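Local structure of putative sulfatase yidJ (Bacteroides fragilis, 2QZU) at residues I170-Y175 with P181-T186; Y194-N197 with E202-A205; E244-L249 with N278-I283; A253-R258 with Y271-I276. The protein probably hydrolyses sulfate ester bonds as a metal-binding arylsulfatase of the sulfatase family. All coordinates share one frame; numbering follows the deposited sequence.

Contacts 1, 2 and 3 follow in series along the chain; contact 4 lies inside the loop closed by contact 3. Contact 1 closes a loop of five residues between edge strand 168-172 of the central mixed sheet and strand 182-183. Contact 2 closes a loop of four residues between strand 194-195, the partner of 182-183 in a two-stranded sheet, and helix 200-213. Contacts 1 and 2 touch through the Tyr183 OH to Glu204 OE2 hydrogen bond and the backbone bond between Tyr183 and Tyr194. Contact 3 joins the loop at 244-249 to the long helix 267-299. Contact 4 packs 253-258 on an earlier turn of that helix. Leu254 touches Leu249 and Tyr280, joining contacts 3 and 4.

Contact 1: I170-Y175 with P181-T186; sequences IAYGTY and PMYWNT
The ring of Tyr172 turns an edge to the face of Tyr183 in an offset edge-to-face pair, with planes 79° apart and centroids 5.5 Å apart. The pair flanks a single antiparallel beta bridge, where strand 168-172, at the border of the mixed central sheet of this sulfatase fold, meets the chain just past strand 182-183. The two side chains lie side by side and point the same way. The ring of Tyr175 meets Met182, a selenomethionine here, over one face: Met182 CG sits 3.7 Å from the centroid of the Tyr175 ring as a CH-pi contact. The indole of Trp184 receives Ala171 O and Tyr172 CA at its edge, near its plane. In the bridge, Ala171 and Trp184 form a hydrogen-bonded pair, with Trp184 N to Ala171 O at 2.9 Å and Ala171 N to Trp184 O at 3.1 Å. Met182 is bent at chi2 (77°), and its selenium makes oblique Met-aromatic contacts with both Tyr172 and Tyr175. The polar ends are bonded outside the two segments: Tyr172 OH to Asn229, Tyr183 OH to Glu204, Trp184 NE1 to Arg190 O and Tyr175 OH to Lys180 O. These bonds satisfy polar atoms of a buried cluster. Ile170 adds CG2, 4.1 Å from Tyr183 CD1. The selenium atom SE of Met182 comes to 3.6 Å from Tyr172 CB.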
loop_
_atom_site.group_PDB
_atom_site.type_symbol
_atom_site.label_atom_id
_atom_site.label_comp_id
_atom_site.label_asym_id
_atom_site.label_seq_id
_atom_site.Cartn_x
_atom_site.Cartn_y
_atom_site.Cartn_z
ATOM N N ILE A 170 19.851 -12.450 -13.336
ATOM C CA ILE A 170 19.408 -12.204 -11.965
ATOM C C ILE A 170 18.256 -11.239 -12.192
ATOM O O ILE A 170 18.417 -10.022 -12.095
ATOM C CB ILE A 170 20.495 -11.521 -11.119
ATOM C CG1 ILE A 170 21.744 -12.406 -11.076
ATOM C CG2 ILE A 170 19.973 -11.280 -9.707
ATOM C CD1 ILE A 170 22.941 -11.753 -10.424
ATOM N N ALA A 171 17.090 -11.795 -12.493
ATOM C CA ALA A 171 15.948 -10.968 -12.823
ATOM C C ALA A 171 14.599 -11.538 -12.428
ATOM O O ALA A 171 14.500 -12.629 -11.861
ATOM C CB ALA A 171 15.965 -10.703 -14.320
ATOM N N TYR A 172 13.561 -10.770 -12.742
ATOM C CA TYR A 172 12.185 -11.156 -12.462
ATOM C C TYR A 172 11.262 -10.542 -13.521
ATOM O O TYR A 172 11.717 -9.779 -14.379
ATOM C CB TYR A 172 11.778 -10.679 -11.064
ATOM C CG TYR A 172 11.907 -9.187 -10.853
ATOM C CD1 TYR A 172 13.139 -8.601 -10.548
ATOM C CD2 TYR A 172 10.793 -8.352 -10.973
ATOM C CE1 TYR A 172 13.253 -7.217 -10.366
ATOM C CE2 TYR A 172 10.897 -6.977 -10.792
ATOM C CZ TYR A 172 12.129 -6.417 -10.489
ATOM O OH TYR A 172 12.229 -5.057 -10.300
ATOM N N GLY A 173 9.977 -10.899 -13.479
ATOM C CA GLY A 173 9.017 -10.357 -14.431
ATOM C C GLY A 173 8.696 -8.941 -13.994
ATOM O O GLY A 173 9.144 -7.974 -14.605
ATOM N N THR A 174 7.888 -8.824 -12.945
ATOM C CA THR A 174 7.567 -7.530 -12.356
ATOM C C THR A 174 7.189 -7.806 -10.907
ATOM O O THR A 174 6.654 -8.869 -10.589
ATOM C CB THR A 174 6.451 -6.764 -13.123
ATOM O OG1 THR A 174 6.458 -5.390 -12.699
ATOM C CG2 THR A 174 5.083 -7.371 -12.876
ATOM N N TYR A 175 7.506 -6.863 -10.025
ATOM C CA TYR A 175 7.272 -7.005 -8.585
ATOM C C TYR A 175 7.631 -5.637 -8.021
ATOM O O TYR A 175 8.735 -5.139 -8.274
ATOM C CB TYR A 175 8.221 -8.073 -8.042
ATOM C CG TYR A 175 8.173 -8.306 -6.552
ATOM C CD1 TYR A 175 7.350 -9.292 -6.001
ATOM C CD2 TYR A 175 9.000 -7.583 -5.696
ATOM C CE1 TYR A 175 7.365 -9.552 -4.627
ATOM C CE2 TYR A 175 9.017 -7.832 -4.335
ATOM C CZ TYR A 175 8.207 -8.816 -3.807
ATOM O OH TYR A 175 8.272 -9.079 -2.458
ATOM N N PRO A 181 12.682 -7.284 -2.598
ATOM C CA PRO A 181 12.537 -7.764 -3.974
ATOM C C PRO A 181 12.865 -9.243 -4.113
ATOM O O PRO A 181 13.483 -9.833 -3.231
ATOM C CB PRO A 181 13.518 -6.887 -4.742
ATOM C CG PRO A 181 14.639 -6.735 -3.758
ATOM C CD PRO A 181 13.890 -6.450 -2.460
HETATM N N MSE A 182 12.426 -9.844 -5.215
HETATM C CA MSE A 182 12.727 -11.244 -5.473
HETATM C C MSE A 182 13.381 -11.364 -6.839
HETATM O O MSE A 182 13.215 -10.495 -7.705
HETATM C CB MSE A 182 11.467 -12.122 -5.376
HETATM C CG MSE A 182 10.224 -11.567 -6.028
HETATM SE SE MSE A 182 10.242 -11.744 -7.940
HETATM C CE MSE A 182 8.422 -11.276 -8.321
ATOM N N TYR A 183 14.137 -12.440 -7.023
ATOM C CA TYR A 183 14.862 -12.669 -8.261
ATOM C C TYR A 183 15.037 -14.149 -8.529
ATOM O O TYR A 183 14.860 -14.990 -7.642
ATOM C CB TYR A 183 16.275 -12.075 -8.166
ATOM C CG TYR A 183 16.338 -10.606 -7.842
ATOM C CD1 TYR A 183 16.340 -9.649 -8.857
ATOM C CD2 TYR A 183 16.357 -10.167 -6.519
ATOM C CE1 TYR A 183 16.357 -8.289 -8.563
ATOM C CE2 TYR A 183 16.366 -8.813 -6.211
ATOM C CZ TYR A 183 16.365 -7.878 -7.234
ATOM O OH TYR A 183 16.349 -6.540 -6.930
ATOM N N TRP A 184 15.391 -14.447 -9.771
ATOM C CA TRP A 184 15.712 -15.800 -10.197
ATOM C C TRP A 184 17.147 -15.645 -10.672
ATOM O O TRP A 184 17.442 -14.728 -11.444
ATOM C CB TRP A 184 14.873 -16.235 -11.395
ATOM C CG TRP A 184 13.526 -16.780 -11.083
ATOM C CD1 TRP A 184 13.217 -18.054 -10.691
ATOM C CD2 TRP A 184 12.286 -16.089 -11.221
ATOM N NE1 TRP A 184 11.851 -18.198 -10.587
ATOM C CE2 TRP A 184 11.256 -17.005 -10.907
ATOM C CE3 TRP A 184 11.942 -14.778 -11.583
ATOM C CZ2 TRP A 184 9.905 -16.654 -10.946
ATOM C CZ3 TRP A 184 10.600 -14.428 -11.624
ATOM C CH2 TRP A 184 9.596 -15.365 -11.307
ATOM N N ASN A 185 18.038 -16.507 -10.199
ATOM C CA ASN A 185 19.424 -16.467 -10.647
ATOM C C ASN A 185 19.444 -17.268 -11.951
ATOM O O ASN A 185 18.406 -17.765 -12.387
ATOM C CB ASN A 185 20.350 -17.084 -9.596
ATOM C CG ASN A 185 19.899 -18.457 -9.160
ATOM O OD1 ASN A 185 19.809 -19.376 -9.969
ATOM N ND2 ASN A 185 19.601 -18.603 -7.874
ATOM N N THR A 186 20.613 -17.416 -12.561
ATOM C CA THR A 186 20.721 -18.111 -13.842
ATOM C C THR A 186 20.182 -19.539 -13.924
ATOM O O THR A 186 19.510 -19.887 -14.893
ATOM C CB THR A 186 22.186 -18.113 -14.342
ATOM O OG1 THR A 186 22.670 -16.763 -14.398
ATOM C CG2 THR A 186 22.279 -18.731 -15.737
#

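Contact 2: Y194-N197 with E202-A205; sequences YYVN and EYEA
Tyr194 and Tyr203 share one polar contact, a hydrogen bond between their hydroxyls, with Tyr194 OH 2.7 Å from Tyr203 OH. Either oxygen could be the donor. Each oxygen lies at the edge of the other ring, near its plane, so the rings meet at their hydroxyl ends and do not stack. Tyr203 OH also comes 3.4 Å from Tyr194 CE2. The two side chains approach at a slant from strand and helix. Tyr203 has CG opposite its backbone N (chi1 176°), which carries the ring away from the helix toward the strand.

The apolar part belongs to Val196. Its CG2 sits over the centre of one face of the Tyr203 ring, 3.8 Å from the ring centroid, in a CH-pi contact only 10° off the normal. The other methyl, CG1, lies 3.7 Å from Tyr203 CD1. Both branches of the valine therefore touch the same ring. Tyr203 also meets the ring of Tyr183, and Ile170 touches both tyrosines of the pair.

The contact lies near the surface. It joins the two-stranded sheet of 182-183 and 194-195 to helix 200-213, beside edge strand 168-172 of the central sheet of the alpha/beta sulfatase fold.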
loop_
_atom_site.group_PDB
_atom_site.type_symbol
_atom_site.label_atom_id
_atom_site.label_comp_id
_atom_site.label_asym_id
_atom_site.label_seq_id
_atom_site.Cartn_x
_atom_site.Cartn_y
_atom_site.Cartn_z
ATOM N N TYR A 194 14.178 -16.277 -5.129
ATOM C CA TYR A 194 14.547 -15.956 -3.754
ATOM C C TYR A 194 14.300 -14.489 -3.452
ATOM O O TYR A 194 14.266 -13.655 -4.356
ATOM C CB TYR A 194 16.024 -16.270 -3.500
ATOM C CG TYR A 194 16.976 -15.511 -4.400
ATOM C CD1 TYR A 194 17.317 -16.006 -5.654
ATOM C CD2 TYR A 194 17.529 -14.292 -3.998
ATOM C CE1 TYR A 194 18.185 -15.314 -6.490
ATOM C CE2 TYR A 194 18.401 -13.587 -4.833
ATOM C CZ TYR A 194 18.723 -14.109 -6.075
ATOM O OH TYR A 194 19.585 -13.438 -6.911
ATOM N N TYR A 195 14.122 -14.183 -2.172
ATOM C CA TYR A 195 13.898 -12.815 -1.732
ATOM C C TYR A 195 15.191 -12.270 -1.133
ATOM O O TYR A 195 16.010 -13.029 -0.610
ATOM C CB TYR A 195 12.796 -12.772 -0.672
ATOM C CG TYR A 195 11.402 -13.005 -1.202
ATOM C CD1 TYR A 195 10.702 -11.989 -1.855
ATOM C CD2 TYR A 195 10.780 -14.247 -1.051
ATOM C CE1 TYR A 195 9.418 -12.204 -2.345
ATOM C CE2 TYR A 195 9.495 -14.471 -1.537
ATOM C CZ TYR A 195 8.823 -13.447 -2.182
ATOM O OH TYR A 195 7.557 -13.673 -2.666
ATOM N N VAL A 196 15.364 -10.957 -1.220
ATOM C CA VAL A 196 16.533 -10.279 -0.675
ATOM C C VAL A 196 16.062 -9.187 0.291
ATOM O O VAL A 196 15.150 -8.426 -0.023
ATOM C CB VAL A 196 17.368 -9.621 -1.799
ATOM C CG1 VAL A 196 18.565 -8.906 -1.205
ATOM C CG2 VAL A 196 17.819 -10.678 -2.801
ATOM N N ASN A 197 16.682 -9.114 1.467
ATOM C CA ASN A 197 16.318 -8.107 2.461
ATOM C C ASN A 197 17.193 -6.874 2.272
ATOM O O ASN A 197 17.997 -6.520 3.131
ATOM C CB ASN A 197 16.490 -8.675 3.875
ATOM C CG ASN A 197 15.435 -9.719 4.221
ATOM O OD1 ASN A 197 15.593 -10.485 5.171
ATOM N ND2 ASN A 197 14.346 -9.744 3.456
ATOM N N GLU A 202 19.857 -1.183 -4.580
ATOM C CA GLU A 202 21.068 -1.459 -3.813
ATOM C C GLU A 202 21.624 -2.831 -4.153
ATOM O O GLU A 202 22.819 -2.980 -4.415
ATOM C CB GLU A 202 20.774 -1.409 -2.313
ATOM C CG GLU A 202 21.007 -0.070 -1.663
ATOM C CD GLU A 202 20.804 -0.126 -0.160
ATOM O OE1 GLU A 202 21.375 -1.037 0.480
ATOM O OE2 GLU A 202 20.079 0.738 0.378
ATOM N N TYR A 203 20.748 -3.832 -4.139
ATOM C CA TYR A 203 21.137 -5.203 -4.443
ATOM C C TYR A 203 21.572 -5.311 -5.899
ATOM O O TYR A 203 22.611 -5.895 -6.214
ATOM C CB TYR A 203 19.964 -6.152 -4.191
ATOM C CG TYR A 203 20.252 -7.595 -4.561
ATOM C CD1 TYR A 203 21.133 -8.373 -3.807
ATOM C CD2 TYR A 203 19.641 -8.178 -5.669
ATOM C CE1 TYR A 203 21.396 -9.699 -4.154
ATOM C CE2 TYR A 203 19.895 -9.493 -6.022
ATOM C CZ TYR A 203 20.768 -10.249 -5.266
ATOM O OH TYR A 203 21.015 -11.546 -5.638
ATOM N N GLU A 204 20.768 -4.738 -6.784
ATOM C CA GLU A 204 21.071 -4.772 -8.203
ATOM C C GLU A 204 22.416 -4.132 -8.514
ATOM O O GLU A 204 23.194 -4.670 -9.298
ATOM C CB GLU A 204 19.935 -4.105 -8.979
ATOM C CG GLU A 204 18.691 -4.981 -9.012
ATOM C CD GLU A 204 17.398 -4.200 -9.136
ATOM O OE1 GLU A 204 17.455 -2.974 -9.370
ATOM O OE2 GLU A 204 16.321 -4.823 -9.000
ATOM N N ALA A 205 22.701 -2.990 -7.896
ATOM C CA ALA A 205 23.975 -2.323 -8.119
ATOM C C ALA A 205 25.115 -3.196 -7.590
ATOM O O ALA A 205 26.192 -3.248 -8.183
ATOM C CB ALA A 205 23.986 -0.953 -7.434
#

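Contact 3: E244-L249 with N278-I283; sequences EIYKDL and NYYACI
Tyr246 OH is gripped by two groups outside the segments, with hydrogen bonds to Thr284 OG1 and to Lys52 N, while its ring lies against Tyr280. The oxygen is thereby held between the long helix 267-299 and a loop. Two consecutive type I beta turns, Glu244 to Lys247 and Tyr246 to Leu249, pack against this helix in the alpha/beta sulfatase fold. They shape the loop between two short helices. In the second, Leu249 N bonds Tyr246 O at 3.1 Å.

The Tyr246 ring is sandwiched. Tyr280 CB sits over the centre of one face, 3.6 Å from the ring centroid and 14° off the normal, a CH-pi contact. On the opposite face Ile245 CG2 lies toward the rim. The two tyrosine rings themselves are oblique, their planes 48° apart; it is the Tyr280 methylene that covers the face. Tyr280 OH reaches Glu49 OE2, well away from that face. Beside Tyr280, Ala281 meets the Tyr246 ring at a slant, with Ala281 N 3.7 Å from Tyr246 CE2.

Leu249 adds a second apolar touch. With its CG opposite the backbone N (chi1 -180°), one branch extends to the edge of the Tyr280 ring. There Leu249 CD2 lies near the ring plane, 3.7 Å from Tyr280 CD2.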
loop_
_atom_site.group_PDB
_atom_site.type_symbol
_atom_site.label_atom_id
_atom_site.label_comp_id
_atom_site.label_asym_id
_atom_site.label_seq_id
_atom_site.Cartn_x
_atom_site.Cartn_y
_atom_site.Cartn_z
ATOM N N GLU A 244 14.782 11.630 4.047
ATOM C CA GLU A 244 15.262 12.731 4.885
ATOM C C GLU A 244 15.731 13.924 4.060
ATOM O O GLU A 244 15.625 15.068 4.493
ATOM C CB GLU A 244 16.427 12.266 5.769
ATOM C CG GLU A 244 16.116 12.216 7.255
ATOM C CD GLU A 244 15.772 10.819 7.736
ATOM O OE1 GLU A 244 16.650 9.932 7.658
ATOM O OE2 GLU A 244 14.628 10.608 8.193
ATOM N N ILE A 245 16.261 13.646 2.876
ATOM C CA ILE A 245 16.761 14.693 1.997
ATOM C C ILE A 245 15.669 15.666 1.554
ATOM O O ILE A 245 15.948 16.834 1.286
ATOM C CB ILE A 245 17.436 14.068 0.750
ATOM C CG1 ILE A 245 18.672 13.272 1.182
ATOM C CG2 ILE A 245 17.825 15.155 -0.252
ATOM C CD1 ILE A 245 19.299 12.460 0.070
ATOM N N TYR A 246 14.430 15.189 1.493
ATOM C CA TYR A 246 13.313 16.022 1.056
ATOM C C TYR A 246 12.308 16.372 2.154
ATOM O O TYR A 246 11.196 16.819 1.864
ATOM C CB TYR A 246 12.598 15.325 -0.103
ATOM C CG TYR A 246 13.506 15.118 -1.293
ATOM C CD1 TYR A 246 13.777 16.164 -2.174
ATOM C CD2 TYR A 246 14.148 13.896 -1.502
ATOM C CE1 TYR A 246 14.667 16.004 -3.233
ATOM C CE2 TYR A 246 15.045 13.721 -2.560
ATOM C CZ TYR A 246 15.297 14.784 -3.418
ATOM O OH TYR A 246 16.187 14.635 -4.451
ATOM N N LYS A 247 12.704 16.181 3.408
ATOM C CA LYS A 247 11.828 16.470 4.536
ATOM C C LYS A 247 11.401 17.935 4.592
ATOM O O LYS A 247 10.335 18.252 5.118
ATOM C CB LYS A 247 12.513 16.092 5.854
ATOM C CG LYS A 247 13.753 16.912 6.178
ATOM C CD LYS A 247 14.308 16.553 7.548
ATOM C CE LYS A 247 15.543 17.377 7.879
ATOM N NZ LYS A 247 16.075 17.069 9.236
ATOM N N ASP A 248 12.230 18.826 4.049
ATOM C CA ASP A 248 11.918 20.254 4.059
ATOM C C ASP A 248 11.519 20.791 2.687
ATOM O O ASP A 248 11.401 22.003 2.502
ATOM C CB ASP A 248 13.113 21.059 4.582
ATOM C CG ASP A 248 13.545 20.631 5.973
ATOM O OD1 ASP A 248 12.682 20.562 6.873
ATOM O OD2 ASP A 248 14.752 20.369 6.165
ATOM N N LEU A 249 11.317 19.889 1.731
ATOM C CA LEU A 249 10.931 20.284 0.380
ATOM C C LEU A 249 9.612 21.058 0.388
ATOM O O LEU A 249 8.647 20.643 1.026
ATOM C CB LEU A 249 10.788 19.041 -0.508
ATOM C CG LEU A 249 10.388 19.271 -1.969
ATOM C CD1 LEU A 249 11.499 20.007 -2.695
ATOM C CD2 LEU A 249 10.112 17.933 -2.641
ATOM N N ASN A 278 8.435 11.439 -2.009
ATOM C CA ASN A 278 8.949 10.078 -2.066
ATOM C C ASN A 278 9.416 9.717 -3.469
ATOM O O ASN A 278 10.308 8.888 -3.630
ATOM C CB ASN A 278 7.900 9.089 -1.554
ATOM C CG ASN A 278 7.839 9.050 -0.033
ATOM O OD1 ASN A 278 6.843 8.629 0.555
ATOM N ND2 ASN A 278 8.918 9.483 0.609
ATOM N N TYR A 279 8.823 10.347 -4.481
ATOM C CA TYR A 279 9.242 10.094 -5.859
ATOM C C TYR A 279 10.683 10.595 -5.991
ATOM O O TYR A 279 11.554 9.897 -6.524
ATOM C CB TYR A 279 8.342 10.840 -6.849
ATOM C CG TYR A 279 8.651 10.554 -8.306
ATOM C CD1 TYR A 279 8.469 9.276 -8.845
ATOM C CD2 TYR A 279 9.116 11.562 -9.147
ATOM C CE1 TYR A 279 8.741 9.014 -10.195
ATOM C CE2 TYR A 279 9.394 11.313 -10.494
ATOM C CZ TYR A 279 9.202 10.038 -11.010
ATOM O OH TYR A 279 9.463 9.802 -12.342
ATOM N N TYR A 280 10.943 11.800 -5.487
ATOM C CA TYR A 280 12.296 12.346 -5.552
ATOM C C TYR A 280 13.258 11.510 -4.706
ATOM O O TYR A 280 14.412 11.321 -5.088
ATOM C CB TYR A 280 12.332 13.809 -5.083
ATOM C CG TYR A 280 11.727 14.820 -6.044
ATOM C CD1 TYR A 280 11.532 14.519 -7.394
ATOM C CD2 TYR A 280 11.390 16.103 -5.601
ATOM C CE1 TYR A 280 11.016 15.475 -8.278
ATOM C CE2 TYR A 280 10.880 17.060 -6.471
ATOM C CZ TYR A 280 10.696 16.739 -7.805
ATOM O OH TYR A 280 10.199 17.690 -8.659
ATOM N N ALA A 281 12.784 11.007 -3.565
ATOM C CA ALA A 281 13.621 10.185 -2.690
ATOM C C ALA A 281 14.084 8.946 -3.451
ATOM O O ALA A 281 15.258 8.573 -3.392
ATOM C CB ALA A 281 12.842 9.769 -1.426
ATOM N N CYS A 282 13.157 8.322 -4.175
ATOM C CA CYS A 282 13.473 7.135 -4.963
ATOM C C CYS A 282 14.519 7.460 -6.011
ATOM O O CYS A 282 15.470 6.706 -6.201
ATOM C CB CYS A 282 12.221 6.595 -5.658
ATOM S SG CYS A 282 11.075 5.684 -4.581
ATOM N N ILE A 283 14.332 8.585 -6.696
ATOM C CA ILE A 283 15.264 9.003 -7.728
ATOM C C ILE A 283 16.659 9.235 -7.164
ATOM O O ILE A 283 17.646 8.785 -7.740
ATOM C CB ILE A 283 14.757 10.268 -8.439
ATOM C CG1 ILE A 283 13.584 9.891 -9.347
ATOM C CG2 ILE A 283 15.885 10.917 -9.229
ATOM C CD1 ILE A 283 12.959 11.058 -10.100
#

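Contact 4: A253-R258 with Y271-I276; sequences ALCKGR and YFRNNI
Cys255 SG sits over one face of the Arg273 guanidinium, close to its centre, at 3.7 Å from Arg273 NH2 and 3.8 Å from Arg273 CZ. The same sulfur meets the Phe272 ring obliquely, 4.0 Å from Phe272 CE2, as a Cys sulfur-aromatic contact. A second touch is apolar: Leu254 CD1 is 3.8 Å from Ile276 CG1, and CG2 of that isoleucine is nearly as near. One leucine methyl thus touches both branches of Ile276, at CG1 and at CG2.

The next shell holds the arginine and shapes the turn. The Arg273 chain is extended from CG to NE and holds its guanidinium out beside the helix. There NE forms a salt bridge with Glu252, while NH1 bonds to Gly269 O and Pro262 O. The cysteine stands at the start of a type II turn from Cys255 to Arg258. Its third residue, Gly257, has a positive phi of 73°, which suits glycine. Arg258 N returns to Cys255 O at 3.1 Å. On the helix, Phe272 O accepts from both Asn275 N and Ile276 N.

Short helix 251-254 and the turn after it are thus packed on helix 267-299. A polarisable sulfur facing a cationic plane is consistent with a mildly favourable electrostatic contact, while Glu252 offers the arginine a carboxylate partner.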
loop_
_atom_site.group_PDB
_atom_site.type_symbol
_atom_site.label_atom_id
_atom_site.label_comp_id
_atom_site.label_asym_id
_atom_site.label_seq_id
_atom_site.Cartn_x
_atom_site.Cartn_y
_atom_site.Cartn_z
ATOM N N ALA A 253 5.450 24.992 -3.717
ATOM C CA ALA A 253 6.282 25.783 -4.617
ATOM C C ALA A 253 6.493 25.059 -5.947
ATOM O O ALA A 253 6.647 25.689 -6.992
ATOM C CB ALA A 253 7.627 26.069 -3.962
ATOM N N LEU A 254 6.497 23.731 -5.896
ATOM C CA LEU A 254 6.696 22.914 -7.090
ATOM C C LEU A 254 5.566 23.069 -8.100
ATOM O O LEU A 254 5.778 22.917 -9.303
ATOM C CB LEU A 254 6.811 21.435 -6.700
ATOM C CG LEU A 254 7.983 21.020 -5.808
ATOM C CD1 LEU A 254 7.817 19.571 -5.388
ATOM C CD2 LEU A 254 9.288 21.217 -6.560
ATOM N N CYS A 255 4.370 23.375 -7.609
ATOM C CA CYS A 255 3.198 23.517 -8.464
ATOM C C CYS A 255 3.085 24.890 -9.121
ATOM O O CYS A 255 2.182 25.132 -9.922
ATOM C CB CYS A 255 1.934 23.227 -7.652
ATOM S SG CYS A 255 1.949 21.624 -6.807
ATOM N N LYS A 256 4.015 25.780 -8.786
ATOM C CA LYS A 256 4.029 27.134 -9.330
ATOM C C LYS A 256 4.206 27.155 -10.848
ATOM O O LYS A 256 5.185 26.631 -11.378
ATOM C CB LYS A 256 5.157 27.938 -8.675
ATOM C CG LYS A 256 5.181 29.403 -9.064
ATOM C CD LYS A 256 3.971 30.128 -8.501
ATOM C CE LYS A 256 3.979 31.597 -8.878
ATOM N NZ LYS A 256 2.851 32.318 -8.232
ATOM N N GLY A 257 3.254 27.773 -11.543
ATOM C CA GLY A 257 3.330 27.859 -12.992
ATOM C C GLY A 257 3.047 26.540 -13.688
ATOM O O GLY A 257 3.444 26.337 -14.836
ATOM N N ARG A 258 2.363 25.638 -12.992
ATOM C CA ARG A 258 2.023 24.334 -13.552
ATOM C C ARG A 258 0.510 24.176 -13.617
ATOM O O ARG A 258 -0.094 23.538 -12.756
ATOM C CB ARG A 258 2.623 23.210 -12.693
ATOM C CG ARG A 258 4.142 23.055 -12.801
ATOM C CD ARG A 258 4.562 22.574 -14.184
ATOM N NE ARG A 258 3.992 21.266 -14.502
ATOM C CZ ARG A 258 4.459 20.104 -14.050
ATOM N NH1 ARG A 258 5.524 20.065 -13.255
ATOM N NH2 ARG A 258 3.845 18.977 -14.378
ATOM N N TYR A 271 -2.970 14.033 -4.821
ATOM C CA TYR A 271 -2.186 12.857 -5.171
ATOM C C TYR A 271 -0.769 13.286 -5.556
ATOM O O TYR A 271 0.213 12.667 -5.140
ATOM C CB TYR A 271 -2.835 12.105 -6.335
ATOM C CG TYR A 271 -2.124 10.809 -6.683
ATOM C CD1 TYR A 271 -2.108 9.735 -5.789
ATOM C CD2 TYR A 271 -1.441 10.669 -7.892
ATOM C CE1 TYR A 271 -1.428 8.555 -6.091
ATOM C CE2 TYR A 271 -0.758 9.496 -8.203
ATOM C CZ TYR A 271 -0.754 8.444 -7.301
ATOM O OH TYR A 271 -0.073 7.287 -7.609
ATOM N N PHE A 272 -0.662 14.346 -6.353
ATOM C CA PHE A 272 0.650 14.827 -6.768
ATOM C C PHE A 272 1.446 15.289 -5.557
ATOM O O PHE A 272 2.584 14.868 -5.343
ATOM C CB PHE A 272 0.518 15.995 -7.749
ATOM C CG PHE A 272 1.837 16.572 -8.173
ATOM C CD1 PHE A 272 2.573 15.981 -9.197
ATOM C CD2 PHE A 272 2.367 17.682 -7.520
ATOM C CE1 PHE A 272 3.822 16.485 -9.561
ATOM C CE2 PHE A 272 3.614 18.193 -7.875
ATOM C CZ PHE A 272 4.341 17.594 -8.897
ATOM N N ARG A 273 0.830 16.158 -4.761
ATOM C CA ARG A 273 1.457 16.717 -3.571
ATOM C C ARG A 273 1.841 15.686 -2.504
ATOM O O ARG A 273 2.843 15.849 -1.811
ATOM C CB ARG A 273 0.526 17.768 -2.959
ATOM C CG ARG A 273 0.271 18.971 -3.859
ATOM C CD ARG A 273 -0.783 19.894 -3.259
ATOM N NE ARG A 273 -0.909 21.159 -3.979
ATOM C CZ ARG A 273 -1.437 21.296 -5.193
ATOM N NH1 ARG A 273 -1.899 20.239 -5.849
ATOM N NH2 ARG A 273 -1.506 22.496 -5.752
ATOM N N ASN A 274 1.044 14.631 -2.379
ATOM C CA ASN A 274 1.280 13.591 -1.383
ATOM C C ASN A 274 2.363 12.582 -1.768
ATOM O O ASN A 274 2.836 11.834 -0.916
ATOM C CB ASN A 274 -0.029 12.834 -1.117
ATOM C CG ASN A 274 0.031 11.974 0.130
ATOM O OD1 ASN A 274 -0.584 10.909 0.188
ATOM N ND2 ASN A 274 0.758 12.438 1.139
ATOM N N ASN A 275 2.758 12.563 -3.039
ATOM C CA ASN A 275 3.752 11.596 -3.501
ATOM C C ASN A 275 5.041 12.134 -4.122
ATOM O O ASN A 275 5.988 11.372 -4.325
ATOM C CB ASN A 275 3.100 10.637 -4.501
ATOM C CG ASN A 275 2.062 9.743 -3.858
ATOM O OD1 ASN A 275 2.401 8.789 -3.153
ATOM N ND2 ASN A 275 0.791 10.051 -4.084
ATOM N N ILE A 276 5.094 13.428 -4.420
ATOM C CA ILE A 276 6.289 13.984 -5.045
ATOM C C ILE A 276 7.565 13.845 -4.208
ATOM O O ILE A 276 8.641 13.595 -4.759
ATOM C CB ILE A 276 6.072 15.472 -5.453
ATOM C CG1 ILE A 276 7.223 15.941 -6.350
ATOM C CG2 ILE A 276 5.953 16.351 -4.221
ATOM C CD1 ILE A 276 7.326 15.197 -7.671
#